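Local coordinates for protein TqaL (Neurospora crassa, PDB 7EEH) that belongs to the 2OG-Fe dioxygenase family of the cupin clan and binds a ferric ion, at residues F81-D84 and S89-R92; D122-Q125 and A129-A132; S26-N31 and T243-D248; A19-L24 and K137-H142; R278-G283 and N291-R296. The protein carries 1 engineered substitution. One frame throughout, in Å; residues are numbered along the deposited sequence.

Contacts 1 to 4 are buried, whereas contact 5 lies at the surface, its centre about 21 Å from the centre of the chain. Contacts 3 and 4 share helix 12-31, one against a strand and the other against helix 128-141, and Leu245 CD2 packs 3.6 Å from Ile140 CG2 where they join. Contact 2 uses the beginning of helix 128-141 and meets contact 1 through Phe81 CZ and Phe130 CZ, 3.8 Å apart. Chemistry follows place: contact 1 combines backbone bonding with a salt bridge, contacts 2 and 3 lay leucines on aromatic rings, contact 4 is wholly apolar, and contact 5 relies on a carboxylate and a water.

Contact 1 of 5, residues F81-D84 and S89-R92; sequences FCFD and SVRR
Arg91 reaches along the strand pair to Asp84, and its guanidinium stands almost upright on the carboxylate, the two planes 86° apart. Both end nitrogens converge on one oxygen: Asp84 OD2 receives NH1 at 2.9 Å on its anti lone pair, while NH2, at 3.1 Å from the same OD2, comes from above the carboxylate plane. The arginine chain bends at chi3 (47°), which folds its end back over the neighbouring strand, and its NE forms a salt bridge with Glu304. Asp84 OD1 is engaged by the backbone N of Ser86 and Thr87, so both oxygens of this buried carboxylate are satisfied.

The opposite face, with Phe81, Phe83, Val90 and Arg92, is mainly apolar near the strands. A bend at chi2 (71°) sets Arg92 CD over the Phe81 ring face, toward the rim, 4.0 Å from the centroid; its NH1 continues to Gln125. Phe83 and Val90 lie side by side, with CD1 of the ring 4.0 Å from Val90 CB, and Leu134 of helix 128-141 packs on both. Branched and aromatic residues suit this helix-covered face.

Paired backbone bonds join Cys82 to Arg91 and Asp84 to Ser89; Cys82 N to Arg91 O measures 2.9 Å. The alternation of pairs is that of antiparallel strands; as only four residues connect them, 74-84 and 89-92 form a beta hairpin of the large sheet.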
# COMPACT_ATOMS: atom_id res chain seq x y z
N PHE B 81 -22.77 -24.20 6.64
CA PHE B 81 -22.12 -23.90 5.38
C PHE B 81 -20.98 -24.89 5.17
O PHE B 81 -20.52 -25.53 6.11
CB PHE B 81 -21.59 -22.47 5.34
CG PHE B 81 -22.65 -21.42 5.51
CD1 PHE B 81 -23.06 -21.04 6.77
CD2 PHE B 81 -23.24 -20.83 4.40
CE1 PHE B 81 -24.06 -20.07 6.93
CE2 PHE B 81 -24.23 -19.87 4.55
CZ PHE B 81 -24.64 -19.50 5.82
N CYS B 82 -20.57 -25.01 3.92
CA CYS B 82 -19.47 -25.87 3.52
C CYS B 82 -18.39 -25.02 2.86
O CYS B 82 -18.66 -24.33 1.87
CB CYS B 82 -19.94 -26.97 2.56
SG CYS B 82 -18.57 -27.92 1.86
N PHE B 83 -17.19 -25.04 3.42
CA PHE B 83 -16.02 -24.57 2.70
C PHE B 83 -15.55 -25.72 1.80
O PHE B 83 -15.05 -26.73 2.30
CB PHE B 83 -14.93 -24.13 3.67
CG PHE B 83 -15.20 -22.81 4.36
CD1 PHE B 83 -15.17 -21.62 3.66
CD2 PHE B 83 -15.46 -22.77 5.72
CE1 PHE B 83 -15.39 -20.41 4.30
CE2 PHE B 83 -15.68 -21.57 6.37
CZ PHE B 83 -15.65 -20.39 5.66
N ASP B 84 -15.75 -25.58 0.50
CA ASP B 84 -15.45 -26.63 -0.47
C ASP B 84 -14.18 -26.23 -1.22
O ASP B 84 -14.21 -25.31 -2.05
CB ASP B 84 -16.62 -26.83 -1.44
CG ASP B 84 -16.46 -28.07 -2.31
OD1 ASP B 84 -15.31 -28.47 -2.58
OD2 ASP B 84 -17.50 -28.65 -2.70
N SER B 89 -15.23 -22.75 -3.24
CA SER B 89 -16.39 -21.92 -2.96
C SER B 89 -16.93 -22.27 -1.58
O SER B 89 -16.46 -23.21 -0.93
CB SER B 89 -17.47 -22.11 -4.03
OG SER B 89 -17.84 -23.48 -4.12
N VAL B 90 -17.90 -21.50 -1.12
CA VAL B 90 -18.61 -21.81 0.11
C VAL B 90 -20.10 -21.78 -0.20
O VAL B 90 -20.56 -20.94 -0.98
CB VAL B 90 -18.24 -20.82 1.25
CG1 VAL B 90 -18.46 -19.41 0.81
CG2 VAL B 90 -19.04 -21.12 2.50
N ARG B 91 -20.84 -22.74 0.35
CA ARG B 91 -22.24 -22.93 -0.02
C ARG B 91 -23.07 -23.22 1.23
O ARG B 91 -22.56 -23.75 2.22
CB ARG B 91 -22.41 -24.07 -1.04
CG ARG B 91 -22.46 -25.48 -0.44
CD ARG B 91 -22.61 -26.56 -1.53
NE ARG B 91 -21.66 -26.32 -2.61
CZ ARG B 91 -20.50 -26.95 -2.73
NH1 ARG B 91 -20.15 -27.89 -1.86
NH2 ARG B 91 -19.68 -26.64 -3.73
N ARG B 92 -24.35 -22.87 1.16
CA ARG B 92 -25.28 -23.19 2.23
C ARG B 92 -25.69 -24.65 2.12
O ARG B 92 -26.05 -25.11 1.03
CB ARG B 92 -26.51 -22.29 2.15
CG ARG B 92 -27.58 -22.58 3.19
CD ARG B 92 -27.12 -22.15 4.56
NE ARG B 92 -28.14 -22.35 5.58
CZ ARG B 92 -29.09 -21.46 5.86
NH1 ARG B 92 -29.14 -20.31 5.20
NH2 ARG B 92 -29.99 -21.71 6.80

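Contact 2 of 5, residues D122-Q125 and A129-A132; sequences DELQ and AFQA
Leu124 sits on a face of the Phe130 ring, its CG 4.1 Å from the ring centroid and displaced toward the rim. The two side chains cross at about a right angle, and Leu124 CD1 follows the ring to within 3.7 Å of Phe130 CD1. Phe130 turns its ring to the leucine with CG anti to the backbone N (chi1 169°). A branched leucine suits this place: its branch point lies over the face and both methyls reach ring atoms on the CD1/CE1 side. Backbone atoms complete the first shell: Leu124 O approaches Phe130 CB at 3.5 Å, and Gln125 CA lies 3.7 Å from Phe130 CD2.

Beside the ring runs a polar link. Gln131 extends beyond its CG and donates from NE2 to Gln125 O at 3.0 Å, in the carbonyl plane and on a lone pair, although the oxygen stands 18° out of the glutamine's own amide plane.

Further out, Gln125 NE2 donates to Asp122 OD1 at 2.9 Å along an almost straight line (177°) and also to Leu301 O, which fixes the rotation of that amide. Asn127 OD1 accepts from Phe130 N at the beginning of the second helix, and Leu163 and Leu272 of the sheet pack against both Leu124 and Phe130. The whole is a junction of two consecutive helices, 122-125 and 128-141, packed against the large antiparallel sheet through a leucine-aromatic CH-pi contact.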
# COMPACT_ATOMS: atom_id res chain seq x y z
N ASP B 122 -32.13 -15.46 3.91
CA ASP B 122 -31.43 -14.73 2.85
C ASP B 122 -31.00 -13.34 3.33
O ASP B 122 -29.97 -12.82 2.86
CB ASP B 122 -32.32 -14.63 1.61
CG ASP B 122 -32.24 -15.87 0.74
OD1 ASP B 122 -31.33 -16.71 0.95
OD2 ASP B 122 -33.09 -16.01 -0.17
N GLU B 123 -31.75 -12.75 4.27
CA GLU B 123 -31.37 -11.44 4.81
C GLU B 123 -29.91 -11.42 5.25
O GLU B 123 -29.20 -10.45 5.00
CB GLU B 123 -32.27 -11.07 6.00
CG GLU B 123 -32.08 -9.63 6.44
CD GLU B 123 -32.77 -9.28 7.75
OE1 GLU B 123 -33.56 -10.11 8.26
OE2 GLU B 123 -32.52 -8.17 8.26
N LEU B 124 -29.45 -12.49 5.90
CA LEU B 124 -28.06 -12.57 6.33
C LEU B 124 -27.18 -13.17 5.25
O LEU B 124 -26.20 -12.54 4.83
CB LEU B 124 -27.93 -13.39 7.63
CG LEU B 124 -26.49 -13.52 8.17
CD1 LEU B 124 -25.87 -12.16 8.42
CD2 LEU B 124 -26.45 -14.35 9.42
N GLN B 125 -27.52 -14.37 4.77
CA GLN B 125 -26.58 -15.12 3.94
C GLN B 125 -26.40 -14.53 2.54
O GLN B 125 -25.42 -14.86 1.88
CB GLN B 125 -27.01 -16.59 3.85
CG GLN B 125 -28.25 -16.87 3.00
CD GLN B 125 -28.38 -18.35 2.66
OE1 GLN B 125 -27.57 -19.16 3.10
NE2 GLN B 125 -29.41 -18.70 1.90
N ALA B 129 -21.47 -8.38 2.93
CA ALA B 129 -20.51 -8.27 4.02
C ALA B 129 -20.42 -9.57 4.80
O ALA B 129 -19.32 -10.04 5.12
CB ALA B 129 -20.87 -7.11 4.96
N PHE B 130 -21.56 -10.18 5.10
CA PHE B 130 -21.53 -11.52 5.69
C PHE B 130 -20.77 -12.49 4.79
O PHE B 130 -19.95 -13.29 5.28
CB PHE B 130 -22.94 -12.06 5.93
CG PHE B 130 -22.98 -13.53 6.28
CD1 PHE B 130 -22.72 -13.96 7.57
CD2 PHE B 130 -23.24 -14.49 5.30
CE1 PHE B 130 -22.73 -15.31 7.89
CE2 PHE B 130 -23.26 -15.84 5.62
CZ PHE B 130 -23.01 -16.25 6.91
N GLN B 131 -21.03 -12.45 3.48
CA GLN B 131 -20.31 -13.33 2.56
C GLN B 131 -18.81 -13.05 2.60
O GLN B 131 -18.00 -13.97 2.58
CB GLN B 131 -20.85 -13.19 1.14
CG GLN B 131 -22.33 -13.60 1.00
CD GLN B 131 -22.84 -13.56 -0.43
OE1 GLN B 131 -22.26 -12.90 -1.29
NE2 GLN B 131 -23.93 -14.27 -0.70
N ALA B 132 -18.43 -11.77 2.65
CA ALA B 132 -17.02 -11.44 2.76
C ALA B 132 -16.42 -12.00 4.04
O ALA B 132 -15.26 -12.44 4.04
CB ALA B 132 -16.83 -9.92 2.70

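Contact 3 of 5, residues S26-N31 and T243-D248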
# COMPACT_ATOMS: atom_id res chain seq x y z
N SER B 26 -0.35 -15.29 8.55
CA SER B 26 0.96 -15.62 9.11
C SER B 26 0.98 -15.39 10.61
O SER B 26 1.57 -16.19 11.36
CB SER B 26 2.05 -14.77 8.44
OG SER B 26 2.26 -15.23 7.13
N LYS B 27 0.33 -14.33 11.08
CA LYS B 27 0.26 -14.05 12.51
C LYS B 27 -0.59 -15.10 13.22
O LYS B 27 -0.29 -15.48 14.36
CB LYS B 27 -0.31 -12.65 12.73
CG LYS B 27 -0.26 -12.15 14.16
CD LYS B 27 -0.61 -10.65 14.26
CE LYS B 27 -2.12 -10.39 14.20
NZ LYS B 27 -2.45 -8.92 14.13
N TYR B 28 -1.64 -15.58 12.56
CA TYR B 28 -2.46 -16.66 13.11
C TYR B 28 -1.65 -17.95 13.24
O TYR B 28 -1.73 -18.64 14.25
CB TYR B 28 -3.66 -16.88 12.20
CG TYR B 28 -4.73 -17.83 12.69
CD1 TYR B 28 -5.37 -17.63 13.91
CD2 TYR B 28 -5.16 -18.87 11.88
CE1 TYR B 28 -6.39 -18.48 14.32
CE2 TYR B 28 -6.18 -19.73 12.29
CZ TYR B 28 -6.78 -19.53 13.50
OH TYR B 28 -7.81 -20.38 13.89
N ILE B 29 -0.87 -18.30 12.21
CA ILE B 29 -0.02 -19.48 12.29
C ILE B 29 0.94 -19.36 13.47
O ILE B 29 1.14 -20.31 14.24
CB ILE B 29 0.75 -19.69 10.97
CG1 ILE B 29 -0.22 -20.11 9.88
CG2 ILE B 29 1.87 -20.75 11.15
CD1 ILE B 29 0.33 -19.92 8.48
N THR B 30 1.51 -18.17 13.67
CA THR B 30 2.49 -17.97 14.74
C THR B 30 1.83 -17.99 16.11
O THR B 30 2.31 -18.65 17.03
CB THR B 30 3.23 -16.65 14.53
OG1 THR B 30 4.02 -16.77 13.34
CG2 THR B 30 4.16 -16.37 15.70
N ASN B 31 0.70 -17.29 16.26
CA ASN B 31 0.14 -17.07 17.58
C ASN B 31 -1.02 -18.00 17.91
O ASN B 31 -1.40 -18.07 19.09
CB ASN B 31 -0.32 -15.62 17.73
CG ASN B 31 0.83 -14.65 17.69
OD1 ASN B 31 1.94 -14.97 18.14
ND2 ASN B 31 0.59 -13.47 17.14
N THR B 243 -13.31 -8.79 15.51
CA THR B 243 -13.30 -10.21 15.15
C THR B 243 -12.15 -10.94 15.84
O THR B 243 -10.99 -10.53 15.73
CB THR B 243 -13.17 -10.39 13.62
OG1 THR B 243 -14.36 -9.93 12.97
CG2 THR B 243 -12.99 -11.86 13.28
N LEU B 244 -12.50 -12.01 16.55
CA LEU B 244 -11.54 -12.93 17.16
C LEU B 244 -11.59 -14.25 16.40
O LEU B 244 -12.67 -14.79 16.18
CB LEU B 244 -11.89 -13.18 18.63
CG LEU B 244 -11.06 -14.27 19.30
CD1 LEU B 244 -9.62 -13.81 19.48
CD2 LEU B 244 -11.69 -14.72 20.63
N LEU B 245 -10.42 -14.75 16.00
CA LEU B 245 -10.30 -16.07 15.38
C LEU B 245 -9.30 -16.89 16.19
O LEU B 245 -8.23 -16.39 16.53
CB LEU B 245 -9.84 -15.94 13.92
CG LEU B 245 -9.52 -17.20 13.11
CD1 LEU B 245 -10.79 -17.97 12.84
CD2 LEU B 245 -8.87 -16.79 11.80
N LEU B 246 -9.63 -18.14 16.51
CA LEU B 246 -8.76 -18.95 17.36
C LEU B 246 -8.74 -20.39 16.89
O LEU B 246 -9.73 -20.91 16.38
CB LEU B 246 -9.18 -18.89 18.84
CG LEU B 246 -10.58 -19.33 19.27
CD1 LEU B 246 -10.66 -20.84 19.51
CD2 LEU B 246 -10.98 -18.58 20.53
N VAL B 247 -7.59 -21.05 17.08
CA VAL B 247 -7.45 -22.47 16.80
C VAL B 247 -8.06 -23.22 17.98
O VAL B 247 -7.53 -23.17 19.09
CB VAL B 247 -5.99 -22.87 16.58
CG1 VAL B 247 -5.86 -24.41 16.39
CG2 VAL B 247 -5.42 -22.11 15.38
N ASP B 248 -9.19 -23.89 17.75
CA ASP B 248 -10.01 -24.37 18.86
C ASP B 248 -9.41 -25.60 19.54
O ASP B 248 -9.76 -25.89 20.69
CB ASP B 248 -11.42 -24.69 18.36
CG ASP B 248 -12.37 -25.11 19.49
OD1 ASP B 248 -12.52 -24.35 20.46
OD2 ASP B 248 -12.95 -26.21 19.39
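The Tyr28 ring carries Leu245 on one face: CD2 stands 3.9 Å from the ring centroid, 11° off the normal, in a CH-pi contact. At the edge, in plane, comes Leu246 CA, while Val247 CG2 approaches obliquely, 3.5 Å from Tyr28 CZ. Leu245 CG also touches Tyr28 CE1 at 3.6 Å, and the two side chains cross at about a right angle.

With its CG opposite the backbone N (chi1 -172°), the tyrosine projects from the last turns of helix 12-31 at strand 243-247. Leucine suits the place over the ring face, since its branched end sets CD2 over the centre and CG toward the CE1-CZ rim. The local axes of segments 26-31 and 243-247 approach to 9.2 Å at 47°, and the tyrosine spans that distance until its OH lies 3.1 Å from Leu246 C. Ile34 of strand 33-36 and Ile140 of helix 128-141 also pack on Tyr28.

The strand belongs to the large sheet of the cupin fold and passes near the metal site: the Leu246 side chain is about 7 Å from the ferric ion, which His184, Asp186 and His253 bind. Asp248 OD1 accepts from the backbone N of Asp186, a second-shell bond that probably helps place this metal ligand. The chemistry implies a mainly apolar joint whose single polar end, the Tyr28 hydroxyl, is satisfied by a hydrogen bond with His190 ND1.

Contact 4 of 5, residues A19-L24 and K137-H142; sequences AEIMKL and KGMICH
Ile21 and Met139 meet where two helices, 12-31 and 128-141, pack against each other. Their local axes come within 9.3 Å and cross at -50°, an angle consistent with ridges-into-grooves packing.

The main bump is the end of Met139, which is modelled as selenomethionine, as is Met22. Its chain runs out from the helix, bends at chi3 (38°) and brings CE into the hollow between two neighbours of the other helix. CE touches Ile21 CG2 at 3.3 Å and also Met22 CE at 3.5 Å, from adjacent directions, both tighter than usual van der Waals contact. Ile21 CB, 3.6 Å from the same Met139 CE, forms part of the hollow. Unbranched and flexible, a methionine-type chain can be bent to fit such a niche, whereas the beta-branched Ile21 offers a stiff, shaped wall.

Met22 starts off away from the partner helix, but bends at chi2 and chi3 carry its methyl back, until CE lies 3.5 Å from Met139 O. The pairs Ile21-Met139, Met22-Met139 and Ile21-Ile140 each cross at about a right angle, so they meet as crossed rods instead of lying alongside one another.

Leu44 and Leu48 of helix 38-48 pack on Ile21, and Tyr15 of the third subunit packs on Met22, joining this helix pair to the assembly. The residue after Met139, Ile140, rests its CG1 3.6 Å from Ile21 CG2.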
# COMPACT_ATOMS: atom_id res chain seq x y z
N ALA B 19 -3.59 -9.44 0.21
CA ALA B 19 -2.24 -9.32 0.76
C ALA B 19 -2.28 -9.11 2.27
O ALA B 19 -1.55 -9.75 3.02
CB ALA B 19 -1.49 -8.18 0.08
N GLU B 20 -3.14 -8.21 2.72
CA GLU B 20 -3.24 -7.97 4.16
C GLU B 20 -3.78 -9.20 4.88
O GLU B 20 -3.34 -9.53 6.00
CB GLU B 20 -4.12 -6.73 4.39
CG GLU B 20 -4.38 -6.40 5.85
CD GLU B 20 -3.09 -6.21 6.64
OE1 GLU B 20 -2.12 -5.65 6.06
OE2 GLU B 20 -3.06 -6.61 7.83
N ILE B 21 -4.73 -9.90 4.27
CA ILE B 21 -5.29 -11.10 4.90
C ILE B 21 -4.23 -12.19 5.01
O ILE B 21 -4.15 -12.88 6.03
CB ILE B 21 -6.53 -11.58 4.13
CG1 ILE B 21 -7.66 -10.56 4.26
CG2 ILE B 21 -6.96 -12.98 4.62
CD1 ILE B 21 -8.84 -10.82 3.30
N MSE B 22 -3.35 -12.29 4.02
CA MSE B 22 -2.22 -13.24 4.09
C MSE B 22 -1.28 -12.86 5.26
O MSE B 22 -0.77 -13.74 5.90
CB MSE B 22 -1.54 -13.34 2.73
CG MSE B 22 -2.40 -13.95 1.68
SE MSE B 22 -2.90 -15.75 2.12
CE MSE B 22 -4.65 -15.67 2.63
N LYS B 23 -1.07 -11.57 5.50
CA LYS B 23 -0.27 -11.17 6.67
C LYS B 23 -0.93 -11.62 7.97
O LYS B 23 -0.27 -12.18 8.86
CB LYS B 23 -0.06 -9.66 6.68
CG LYS B 23 0.83 -9.16 5.56
CD LYS B 23 0.93 -7.64 5.61
CE LYS B 23 2.00 -7.14 4.65
NZ LYS B 23 1.76 -5.71 4.30
N LEU B 24 -2.24 -11.38 8.11
CA LEU B 24 -2.95 -11.84 9.30
C LEU B 24 -2.84 -13.35 9.44
O LEU B 24 -2.70 -13.87 10.55
CB LEU B 24 -4.43 -11.41 9.24
CG LEU B 24 -4.68 -9.90 9.33
CD1 LEU B 24 -6.14 -9.54 9.04
CD2 LEU B 24 -4.25 -9.38 10.69
N LYS B 137 -12.57 -15.85 6.44
CA LYS B 137 -12.19 -16.97 7.31
C LYS B 137 -11.59 -18.12 6.50
O LYS B 137 -10.57 -18.70 6.90
CB LYS B 137 -13.40 -17.46 8.11
CG LYS B 137 -13.05 -18.62 9.04
CD LYS B 137 -14.18 -19.03 9.99
CE LYS B 137 -13.62 -19.99 11.07
NZ LYS B 137 -14.64 -20.57 11.98
N GLY B 138 -12.22 -18.48 5.37
CA GLY B 138 -11.70 -19.58 4.57
C GLY B 138 -10.29 -19.33 4.08
O GLY B 138 -9.44 -20.23 4.08
N MSE B 139 -10.03 -18.09 3.68
CA MSE B 139 -8.71 -17.66 3.18
C MSE B 139 -7.64 -17.83 4.25
O MSE B 139 -6.62 -18.30 3.94
CB MSE B 139 -8.73 -16.21 2.70
CG MSE B 139 -9.33 -16.00 1.35
SE MSE B 139 -9.05 -14.19 0.78
CE MSE B 139 -7.33 -13.80 1.41
N ILE B 140 -7.94 -17.47 5.49
CA ILE B 140 -6.97 -17.57 6.58
C ILE B 140 -6.75 -19.02 6.98
O ILE B 140 -5.61 -19.50 7.06
CB ILE B 140 -7.44 -16.72 7.77
CG1 ILE B 140 -7.35 -15.23 7.42
CG2 ILE B 140 -6.60 -17.03 9.01
CD1 ILE B 140 -7.84 -14.34 8.51
N CYS B 141 -7.84 -19.76 7.23
CA CYS B 141 -7.70 -21.10 7.80
C CYS B 141 -7.15 -22.10 6.79
O CYS B 141 -6.54 -23.10 7.18
CB CYS B 141 -9.04 -21.58 8.33
SG CYS B 141 -9.62 -20.55 9.69
N HIS B 142 -7.37 -21.86 5.50
CA HIS B 142 -6.88 -22.72 4.43
C HIS B 142 -5.38 -22.96 4.56
O HIS B 142 -4.60 -22.01 4.61
CB HIS B 142 -7.19 -22.08 3.08
CG HIS B 142 -6.79 -22.90 1.89
ND1 HIS B 142 -6.33 -22.33 0.72
CD2 HIS B 142 -6.79 -24.24 1.69
CE1 HIS B 142 -6.05 -23.29 -0.15
NE2 HIS B 142 -6.32 -24.45 0.42

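Contact 5 of 5, residues R278-G283 and N291-R296; sequences RPVKKG and NIDSFR
Asp293 turns its carboxylate onto the backbone of Val280 through two torsions: chi1 of -62° sets CG opposite its own carbonyl carbon, and chi2 of -63° swings OD2 toward the neighbouring loop. There OD2 accepts from Val280 N at 2.8 Å, nearly along its C-O axis and almost straight (165°). The same oxygen lies 3.2 Å from Pro279 CA, close beside the proline. Pro279 has no N-H; the donor here is that of Val280. Val280 CG2 adds a flank, 3.6 Å from Asp293 OD2.

A water ties the backbones together as well, donating to Val280 O at 3.1 Å and accepting from Asp293 N at 2.8 Å. Farther along, Phe295 presents its ring edge to Pro279, with CZ 3.8 Å from Pro279 CB in the ring plane, while Lys158 and Val160 of strand 158-170 pack on the phenyl.

Both segments are irregular surface loop between strands 267-277 and 304-306. With Asp293 OD1 in a salt bridge to Arg277, each carboxylate oxygen has a donor; the nearby positive charge would probably favour the ionised acid, and the loop is held by polar bonds supplemented by one small apolar contact.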
# COMPACT_ATOMS: atom_id res chain seq x y z
N ARG B 278 -13.36 -30.01 10.22
CA ARG B 278 -13.40 -31.08 9.24
C ARG B 278 -14.60 -31.99 9.55
O ARG B 278 -15.08 -32.04 10.69
CB ARG B 278 -12.09 -31.88 9.26
CG ARG B 278 -10.84 -31.07 8.86
CD ARG B 278 -10.93 -30.62 7.41
NE ARG B 278 -9.64 -30.44 6.74
CZ ARG B 278 -9.52 -29.95 5.50
NH1 ARG B 278 -10.61 -29.58 4.83
NH2 ARG B 278 -8.33 -29.80 4.94
N PRO B 279 -15.10 -32.72 8.55
CA PRO B 279 -16.27 -33.58 8.78
C PRO B 279 -15.95 -34.74 9.71
O PRO B 279 -14.79 -35.12 9.89
CB PRO B 279 -16.64 -34.08 7.38
CG PRO B 279 -15.40 -33.94 6.58
CD PRO B 279 -14.65 -32.76 7.15
N VAL B 280 -17.01 -35.30 10.29
CA VAL B 280 -16.85 -36.48 11.14
C VAL B 280 -16.38 -37.66 10.30
O VAL B 280 -16.82 -37.87 9.17
CB VAL B 280 -18.16 -36.79 11.87
CG1 VAL B 280 -18.04 -38.04 12.72
CG2 VAL B 280 -18.57 -35.60 12.75
N LYS B 281 -15.48 -38.47 10.88
CA LYS B 281 -14.90 -39.61 10.19
C LYS B 281 -15.87 -40.78 10.16
O LYS B 281 -16.43 -41.16 11.19
CB LYS B 281 -13.60 -40.03 10.89
CG LYS B 281 -12.53 -40.65 9.98
CD LYS B 281 -11.39 -41.28 10.79
CE LYS B 281 -11.00 -40.40 11.97
NZ LYS B 281 -9.57 -40.50 12.43
N LYS B 282 -16.06 -41.35 8.96
CA LYS B 282 -16.88 -42.55 8.76
C LYS B 282 -16.46 -43.69 9.65
O LYS B 282 -17.31 -44.49 10.09
CB LYS B 282 -16.76 -43.00 7.30
N GLY B 283 -15.16 -43.84 9.92
CA GLY B 283 -14.64 -45.00 10.61
C GLY B 283 -14.81 -44.92 12.12
O GLY B 283 -15.89 -45.17 12.64
N ASN B 291 -22.56 -39.86 14.00
CA ASN B 291 -23.33 -39.66 12.77
C ASN B 291 -22.58 -38.75 11.82
O ASN B 291 -21.85 -37.86 12.25
CB ASN B 291 -24.71 -39.07 13.09
CG ASN B 291 -25.78 -40.13 13.25
OD1 ASN B 291 -26.29 -40.36 14.35
ND2 ASN B 291 -26.13 -40.79 12.14
N ILE B 292 -22.75 -38.96 10.52
CA ILE B 292 -21.95 -38.26 9.53
C ILE B 292 -22.60 -36.93 9.17
O ILE B 292 -23.81 -36.72 9.35
CB ILE B 292 -21.70 -39.13 8.27
CG1 ILE B 292 -23.01 -39.58 7.61
CG2 ILE B 292 -20.85 -40.34 8.63
CD1 ILE B 292 -23.72 -38.54 6.72
N ASP B 293 -21.79 -36.03 8.64
CA ASP B 293 -22.26 -34.74 8.16
C ASP B 293 -22.86 -34.88 6.78
O ASP B 293 -22.28 -35.52 5.90
CB ASP B 293 -21.11 -33.74 8.12
CG ASP B 293 -20.52 -33.50 9.47
OD1 ASP B 293 -21.26 -32.99 10.33
OD2 ASP B 293 -19.34 -33.84 9.68
N SER B 294 -24.02 -34.28 6.57
CA SER B 294 -24.61 -34.22 5.25
C SER B 294 -24.06 -33.01 4.51
O SER B 294 -24.00 -31.92 5.08
CB SER B 294 -26.14 -34.14 5.34
OG SER B 294 -26.66 -33.44 4.22
N PHE B 295 -23.68 -33.20 3.26
CA PHE B 295 -23.22 -32.10 2.42
C PHE B 295 -24.21 -31.75 1.32
O PHE B 295 -23.86 -31.05 0.37
CB PHE B 295 -21.84 -32.41 1.85
CG PHE B 295 -20.74 -32.34 2.88
CD1 PHE B 295 -20.23 -31.10 3.28
CD2 PHE B 295 -20.25 -33.49 3.47
CE1 PHE B 295 -19.23 -31.03 4.24
CE2 PHE B 295 -19.24 -33.43 4.43
CZ PHE B 295 -18.73 -32.20 4.81
N ARG B 296 -25.45 -32.19 1.45
CA ARG B 296 -26.49 -31.78 0.52
C ARG B 296 -26.69 -30.27 0.62
O ARG B 296 -26.86 -29.74 1.73
CB ARG B 296 -27.79 -32.52 0.81
CG ARG B 296 -27.63 -34.04 0.70
CD ARG B 296 -28.95 -34.78 0.86
NE ARG B 296 -29.98 -34.24 -0.03
CZ ARG B 296 -30.06 -34.48 -1.33
NH1 ARG B 296 -29.15 -35.26 -1.93
NH2 ARG B 296 -31.04 -33.94 -2.05
O HOH W 1 -19.18 -36.57 7.72